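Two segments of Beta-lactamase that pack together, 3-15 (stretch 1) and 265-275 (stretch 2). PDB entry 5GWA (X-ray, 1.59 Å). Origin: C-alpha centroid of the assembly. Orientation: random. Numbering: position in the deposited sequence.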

ATOM      1  N   GLY A   3       7.463  30.548  30.286  1.00 49.14           N
ATOM      2  CA  GLY A   3       8.118  29.218  30.062  1.00 48.92           C
ATOM      3  C   GLY A   3       7.411  28.413  28.984  1.00 45.39           C
ATOM      4  O   GLY A   3       7.995  28.102  27.949  1.00 49.14           O
ATOM      5  N   THR A   4       6.140  28.107  29.216  1.00 42.12           N
ATOM      6  CA  THR A   4       5.272  27.544  28.177  1.00 43.05           C
ATOM      7  C   THR A   4       5.128  28.483  26.984  1.00 41.08           C
ATOM      8  O   THR A   4       5.079  28.044  25.825  1.00 29.01           O
ATOM      9  N   ASP A   5       5.013  29.779  27.264  1.00 37.14           N
ATOM     10  CA  ASP A   5       4.996  30.760  26.190  1.00 39.21           C
ATOM     11  C   ASP A   5       6.303  30.767  25.407  1.00 34.36           C
ATOM     12  O   ASP A   5       6.301  30.926  24.184  1.00 33.37           O
ATOM     13  N   SER A   6       7.415  30.568  26.107  1.00 31.79           N
ATOM     14  CA  SER A   6       8.723  30.523  25.471  1.00 34.55           C
ATOM     15  C   SER A   6       8.887  29.314  24.537  1.00 29.99           C
ATOM     16  O   SER A   6       9.426  29.430  23.437  1.00 28.28           O
ATOM     17  N   LEU A   7       8.450  28.156  25.007  1.00 29.72           N
ATOM     18  CA  LEU A   7       8.423  26.939  24.187  1.00 27.00           C
ATOM     19  C   LEU A   7       7.576  27.139  22.934  1.00 22.68           C
ATOM     20  O   LEU A   7       8.006  26.840  21.819  1.00 22.51           O
ATOM     21  N   LYS A   8       6.396  27.703  23.105  1.00 21.53           N
ATOM     22  CA  LYS A   8       5.579  28.064  21.968  1.00 22.34           C
ATOM     23  C   LYS A   8       6.310  28.955  20.949  1.00 20.62           C
ATOM     24  O   LYS A   8       6.218  28.750  19.743  1.00 21.41           O
ATOM     25  N   ASN A   9       6.972  30.009  21.436  1.00 25.38           N
ATOM     26  CA  ASN A   9       7.688  30.919  20.549  1.00 25.92           C
ATOM     27  C   ASN A   9       8.825  30.194  19.823  1.00 22.24           C
ATOM     28  O   ASN A   9       9.058  30.434  18.641  1.00 24.38           O
ATOM     29  N   SER A  10       9.465  29.244  20.494  1.00 23.44           N
ATOM     30  CA  SER A  10      10.519  28.468  19.859  1.00 24.88           C
ATOM     31  C   SER A  10       9.973  27.619  18.717  1.00 19.85           C
ATOM     32  O   SER A  10      10.604  27.453  17.666  1.00 21.46           O
ATOM     33  N   ILE A  11       8.805  27.038  18.947  1.00 21.68           N
ATOM     34  CA  ILE A  11       8.213  26.160  17.941  1.00 20.45           C
ATOM     35  C   ILE A  11       7.758  26.986  16.730  1.00 20.34           C
ATOM     36  O   ILE A  11       8.020  26.647  15.571  1.00 19.29           O
ATOM     37  N   GLU A  12       7.170  28.146  17.011  1.00 22.47           N
ATOM     38  CA  GLU A  12       6.738  29.068  15.968  1.00 20.37           C
ATOM     39  C   GLU A  12       7.925  29.558  15.127  1.00 20.07           C
ATOM     40  O   GLU A  12       7.853  29.571  13.905  1.00 20.65           O
ATOM     41  N   LYS A  13       9.066  29.759  15.773  1.00 22.60           N
ATOM     42  CA  LYS A  13      10.250  30.231  15.057  1.00 24.60           C
ATOM     43  C   LYS A  13      10.824  29.139  14.167  1.00 23.56           C
ATOM     44  O   LYS A  13      11.201  29.388  13.020  1.00 23.00           O
ATOM     45  N   TYR A  14      10.845  27.917  14.693  1.00 22.43           N
ATOM     46  CA  TYR A  14      11.218  26.727  13.908  1.00 23.00           C
ATOM     47  C   TYR A  14      10.378  26.569  12.636  1.00 19.09           C
ATOM     48  O   TYR A  14      10.866  26.216  11.554  1.00 22.66           O
ATOM     49  N   LEU A  15       9.100  26.868  12.759  1.00 19.45           N
ATOM     50  CA  LEU A  15       8.161  26.668  11.693  1.00 18.56           C
ATOM     51  C   LEU A  15       8.196  27.764  10.621  1.00 17.62           C
ATOM     52  O   LEU A  15       7.697  27.566   9.520  1.00 19.62           O
ATOM     53  N   ALA A 265       9.488  15.358  14.607  1.00 11.84           N
ATOM     54  CA  ALA A 265      10.494  14.859  15.542  1.00 11.85           C
ATOM     55  C   ALA A 265      11.090  16.018  16.357  1.00 11.92           C
ATOM     56  O   ALA A 265      11.251  15.933  17.567  1.00 12.61           O
ATOM     57  N   GLU A 266      11.357  17.130  15.667  1.00 13.70           N
ATOM     58  CA  GLU A 266      11.978  18.283  16.293  1.00 15.53           C
ATOM     59  C   GLU A 266      11.007  19.005  17.216  1.00 12.61           C
ATOM     60  O   GLU A 266      11.367  19.340  18.337  1.00 15.03           O
ATOM     61  N   ILE A 267       9.749  19.132  16.802  1.00 15.07           N
ATOM     62  CA  ILE A 267       8.734  19.755  17.663  1.00 13.08           C
ATOM     63  C   ILE A 267       8.540  18.904  18.924  1.00 13.66           C
ATOM     64  O   ILE A 267       8.506  19.392  20.049  1.00 13.57           O
ATOM     65  N   CYS A 268       8.438  17.593  18.739  1.00 13.08           N
ATOM     66  CA  CYS A 268       8.309  16.713  19.880  1.00 12.14           C
ATOM     67  C   CYS A 268       9.502  16.804  20.842  1.00 12.09           C
ATOM     68  O   CYS A 268       9.319  16.864  22.036  1.00 15.11           O
ATOM     69  N   LYS A 269      10.709  16.824  20.286  1.00 13.97           N
ATOM     70  CA  LYS A 269      11.951  16.943  21.067  1.00 14.73           C
ATOM     71  C   LYS A 269      11.935  18.223  21.883  1.00 14.78           C
ATOM     72  O   LYS A 269      12.376  18.235  23.047  1.00 15.16           O
ATOM     73  N   SER A 270      11.488  19.314  21.257  1.00 16.28           N
ATOM     74  CA  SER A 270      11.409  20.608  21.944  1.00 16.61           C
ATOM     75  C   SER A 270      10.486  20.486  23.147  1.00 16.79           C
ATOM     76  O   SER A 270      10.809  20.957  24.242  1.00 16.90           O
ATOM     77  N   VAL A 271       9.341  19.834  22.957  1.00 15.33           N
ATOM     78  CA  VAL A 271       8.374  19.699  24.034  1.00 15.33           C
ATOM     79  C   VAL A 271       8.927  18.797  25.136  1.00 17.65           C
ATOM     80  O   VAL A 271       8.813  19.099  26.316  1.00 17.57           O
ATOM     81  N   TRP A 272       9.513  17.679  24.724  1.00 16.28           N
ATOM     82  CA  TRP A 272      10.163  16.745  25.638  1.00 16.12           C
ATOM     83  C   TRP A 272      11.228  17.466  26.472  1.00 18.84           C
ATOM     84  O   TRP A 272      11.215  17.374  27.698  1.00 19.27           O
ATOM     85  N   ASP A 273      12.114  18.203  25.805  1.00 19.01           N
ATOM     86  CA  ASP A 273      13.205  18.888  26.501  1.00 19.23           C
ATOM     87  C   ASP A 273      12.648  19.862  27.540  1.00 22.61           C
ATOM     88  O   ASP A 273      13.156  19.919  28.635  1.00 22.75           O
ATOM     89  N   TYR A 274      11.573  20.581  27.217  1.00 19.93           N
ATOM     90  CA  TYR A 274      10.924  21.495  28.159  1.00 20.97           C
ATOM     91  C   TYR A 274      10.328  20.765  29.362  1.00 24.17           C
ATOM     92  O   TYR A 274      10.537  21.149  30.540  1.00 22.47           O
ATOM     93  N   LEU A 275       9.599  19.691  29.098  1.00 21.72           N
ATOM     94  CA  LEU A 275       8.929  18.994  30.176  1.00 20.24           C
ATOM     95  C   LEU A 275       9.905  18.214  31.083  1.00 23.72           C
ATOM     96  O   LEU A 275       9.588  17.996  32.229  1.00 24.56           O
TER

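The N-terminal helix of this β-lactamase packs almost antiparallel against helix 265-275 through an apolar seam with a tyrosine near each end, and no hydrogen bond or salt bridge joins the two stretches. The helix axes approach to 10.4 Å at 162°, and the contact buries 505 Å² in total. Because the two helices run in opposite directions, the CA of Leu7 is nearest that of Tyr274 (7.2 Å), and the CA of Ile11 nearest that of Ile267 (6.4 Å).

Leu7, Ser10, Ile11 and Tyr14 direct their CA-to-CB bonds toward the partner, the three- and four-residue spacing expected of one helical face. Leu7 (chi1 t, chi2 p) is buried: its CD1 lies 3.6 Å from Ser270 O, while its CD2 reaches Tyr274 CB at 3.8 Å and Val271 CG2 at 4.3 Å. One turn on, Ile11 (m, t) sends its CD1 to within 4.1 Å of both Val271 CG2 (chi1 t) and Ile267 CG2. Ile267 shares the m, t rotamer; although it leaves its backbone sideways, its end turns inward, so that its CD1 meets Leu15 CD2 at 4.1 Å and its CG1 lies 4.2 Å from Tyr14 CD2.

The tyrosines extend the seam, both with chi1 t. Tyr14 OH packs 3.6 Å from Glu266 CG, against the aliphatic part of a side chain (m, m) whose carboxylate leads away from the interface. Tyr274 reaches back to the start of the first helix, where its CE1 is 3.5 Å from Gly3 O. Its OH comes within 3.3 Å of Thr4 N, but the angle is too poor for a hydrogen bond. Gly3 suits this close approach, since an ideal CB there would fall 2.9 Å from Tyr274 OH. The salt bridge from Lys269 NZ to Asp273 OD1, 2.6 Å long, stays within the second helix, apart from the seam.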

ATOM      1  CB  THR A   4       3.868  27.252  28.720  1.00 45.92           C
ATOM      2  OG1 THR A   4       3.965  26.387  29.859  1.00 52.49           O
ATOM      3  CG2 THR A   4       3.001  26.589  27.645  1.00 41.96           C
ATOM      4  CB  ASP A   5       4.698  32.153  26.737  1.00 44.42           C
ATOM      5  CG  ASP A   5       3.218  32.407  26.867  1.00 49.57           C
ATOM      6  OD1 ASP A   5       2.566  32.660  25.829  1.00 62.05           O
ATOM      7  OD2 ASP A   5       2.696  32.290  27.993  1.00 58.96           O
ATOM      8  CB  SER A   6       9.807  30.488  26.543  1.00 37.03           C
ATOM      9  OG  SER A   6      11.079  30.643  25.952  1.00 46.32           O
ATOM     10  CB  LEU A   7       7.870  25.779  25.019  1.00 25.67           C
ATOM     11  CG  LEU A   7       7.574  24.472  24.277  1.00 25.06           C
ATOM     12  CD1 LEU A   7       8.821  23.909  23.599  1.00 27.22           C
ATOM     13  CD2 LEU A   7       6.955  23.465  25.227  1.00 22.68           C
ATOM     14  CB  LYS A   8       4.305  28.731  22.450  1.00 21.68           C
ATOM     15  CG  LYS A   8       3.283  28.921  21.367  1.00 22.87           C
ATOM     16  CD  LYS A   8       1.928  29.199  21.963  1.00 27.64           C
ATOM     17  CE  LYS A   8       1.006  29.765  20.910  1.00 26.26           C
ATOM     18  NZ  LYS A   8      -0.415  29.437  21.213  1.00 29.92           N
ATOM     19  CB  ASN A   9       8.234  32.131  21.329  1.00 31.94           C
ATOM     20  CG  ASN A   9       7.138  32.922  22.042  1.00 35.67           C
ATOM     21  OD1 ASN A   9       6.015  33.054  21.554  1.00 37.59           O
ATOM     22  ND2 ASN A   9       7.470  33.454  23.213  1.00 48.89           N
ATOM     23  CB  SER A  10      11.172  27.552  20.880  1.00 29.06           C
ATOM     24  OG  SER A  10      12.218  26.813  20.276  1.00 39.90           O
ATOM     25  CB  ILE A  11       7.023  25.376  18.545  1.00 19.67           C
ATOM     26  CG1 ILE A  11       7.527  24.303  19.509  1.00 20.58           C
ATOM     27  CG2 ILE A  11       6.165  24.763  17.443  1.00 19.25           C
ATOM     28  CD1 ILE A  11       6.438  23.654  20.342  1.00 21.82           C
ATOM     29  CB  GLU A  12       5.950  30.234  16.598  1.00 22.47           C
ATOM     30  CG  GLU A  12       4.551  29.804  17.041  1.00 26.07           C
ATOM     31  CD  GLU A  12       3.735  30.903  17.699  1.00 32.13           C
ATOM     32  OE1 GLU A  12       4.323  31.924  18.068  1.00 39.35           O
ATOM     33  OE2 GLU A  12       2.518  30.705  17.931  1.00 37.53           O
ATOM     34  CB  LYS A  13      11.302  30.727  16.047  1.00 27.31           C
ATOM     35  CG  LYS A  13      12.555  31.284  15.388  1.00 33.52           C
ATOM     36  CD  LYS A  13      13.456  31.986  16.395  1.00 41.23           C
ATOM     37  CE  LYS A  13      14.777  32.401  15.767  1.00 45.96           C
ATOM     38  NZ  LYS A  13      15.812  32.663  16.804  1.00 49.10           N
ATOM     39  CB  TYR A  14      11.102  25.484  14.810  1.00 20.54           C
ATOM     40  CG  TYR A  14      11.380  24.171  14.085  1.00 22.45           C
ATOM     41  CD1 TYR A  14      12.651  23.853  13.645  1.00 18.86           C
ATOM     42  CD2 TYR A  14      10.347  23.327  13.720  1.00 20.10           C
ATOM     43  CE1 TYR A  14      12.897  22.700  12.932  1.00 19.34           C
ATOM     44  CE2 TYR A  14      10.586  22.158  13.051  1.00 19.89           C
ATOM     45  CZ  TYR A  14      11.857  21.855  12.638  1.00 19.26           C
ATOM     46  OH  TYR A  14      12.103  20.722  11.919  1.00 18.06           O
ATOM     47  CB  LEU A  15       6.758  26.593  12.288  1.00 18.01           C
ATOM     48  CG  LEU A  15       6.374  25.286  12.950  1.00 16.50           C
ATOM     49  CD1 LEU A  15       4.962  25.440  13.527  1.00 17.36           C
ATOM     50  CD2 LEU A  15       6.464  24.122  11.978  1.00 18.57           C
ATOM     51  CB  ALA A 265      11.586  14.103  14.779  1.00 12.91           C
ATOM     52  CB  GLU A 266      12.509  19.252  15.260  1.00 14.59           C
ATOM     53  CG  GLU A 266      13.715  18.726  14.503  1.00 15.57           C
ATOM     54  CD  GLU A 266      15.026  18.883  15.260  1.00 20.29           C
ATOM     55  OE1 GLU A 266      15.028  19.124  16.487  1.00 20.57           O
ATOM     56  OE2 GLU A 266      16.074  18.734  14.593  1.00 22.02           O
ATOM     57  CB  ILE A 267       7.399  20.010  16.922  1.00 13.75           C
ATOM     58  CG1 ILE A 267       7.574  21.156  15.934  1.00 13.54           C
ATOM     59  CG2 ILE A 267       6.280  20.337  17.900  1.00 14.14           C
ATOM     60  CD1 ILE A 267       6.429  21.336  14.981  1.00 13.64           C
ATOM     61  CB  CYS A 268       8.074  15.271  19.435  1.00 13.45           C
ATOM     62  SG  CYS A 268       7.653  14.221  20.864  1.00 13.87           S
ATOM     63  CB  LYS A 269      13.134  16.919  20.083  1.00 15.16           C
ATOM     64  CG  LYS A 269      14.515  17.107  20.695  1.00 18.65           C
ATOM     65  CD  LYS A 269      14.877  16.044  21.697  1.00 21.41           C
ATOM     66  CE  LYS A 269      16.363  16.172  22.041  1.00 25.96           C
ATOM     67  NZ  LYS A 269      16.621  16.114  23.494  1.00 30.26           N
ATOM     68  CB  SER A 270      10.897  21.732  21.030  1.00 19.73           C
ATOM     69  OG  SER A 270      11.857  22.084  20.034  1.00 22.41           O
ATOM     70  CB  VAL A 271       7.024  19.156  23.502  1.00 14.54           C
ATOM     71  CG1 VAL A 271       6.065  18.850  24.624  1.00 15.80           C
ATOM     72  CG2 VAL A 271       6.405  20.145  22.533  1.00 15.82           C
ATOM     73  CB  TRP A 272      10.778  15.590  24.840  1.00 18.66           C
ATOM     74  CG  TRP A 272      11.651  14.682  25.631  1.00 17.89           C
ATOM     75  CD1 TRP A 272      13.001  14.835  25.868  1.00 18.73           C
ATOM     76  CD2 TRP A 272      11.275  13.468  26.278  1.00 16.16           C
ATOM     77  NE1 TRP A 272      13.468  13.791  26.607  1.00 20.83           N
ATOM     78  CE2 TRP A 272      12.413  12.989  26.962  1.00 18.42           C
ATOM     79  CE3 TRP A 272      10.066  12.794  26.448  1.00 15.25           C
ATOM     80  CZ2 TRP A 272      12.421  11.752  27.603  1.00 19.16           C
ATOM     81  CZ3 TRP A 272      10.070  11.586  27.140  1.00 15.81           C
ATOM     82  CH2 TRP A 272      11.231  11.107  27.751  1.00 19.06           C
ATOM     83  CB  ASP A 273      14.123  19.632  25.513  1.00 19.38           C
ATOM     84  CG  ASP A 273      15.054  18.707  24.761  1.00 19.27           C
ATOM     85  OD1 ASP A 273      15.231  17.530  25.168  1.00 21.61           O
ATOM     86  OD2 ASP A 273      15.667  19.177  23.781  1.00 23.27           O
ATOM     87  CB  TYR A 274       9.829  22.296  27.446  1.00 21.94           C
ATOM     88  CG  TYR A 274       9.089  23.224  28.379  1.00 24.50           C
ATOM     89  CD1 TYR A 274       9.637  24.444  28.743  1.00 30.93           C
ATOM     90  CD2 TYR A 274       7.914  22.820  29.003  1.00 27.16           C
ATOM     91  CE1 TYR A 274       8.996  25.266  29.659  1.00 33.83           C
ATOM     92  CE2 TYR A 274       7.267  23.634  29.909  1.00 28.26           C
ATOM     93  CZ  TYR A 274       7.821  24.852  30.243  1.00 36.41           C
ATOM     94  OH  TYR A 274       7.163  25.674  31.130  1.00 42.70           O
ATOM     95  CB  LEU A 275       7.818  18.059  29.648  1.00 18.64           C
ATOM     96  CG  LEU A 275       6.686  18.770  28.923  1.00 20.88           C
ATOM     97  CD1 LEU A 275       5.776  17.740  28.262  1.00 20.34           C
ATOM     98  CD2 LEU A 275       5.878  19.642  29.863  1.00 21.10           C
TER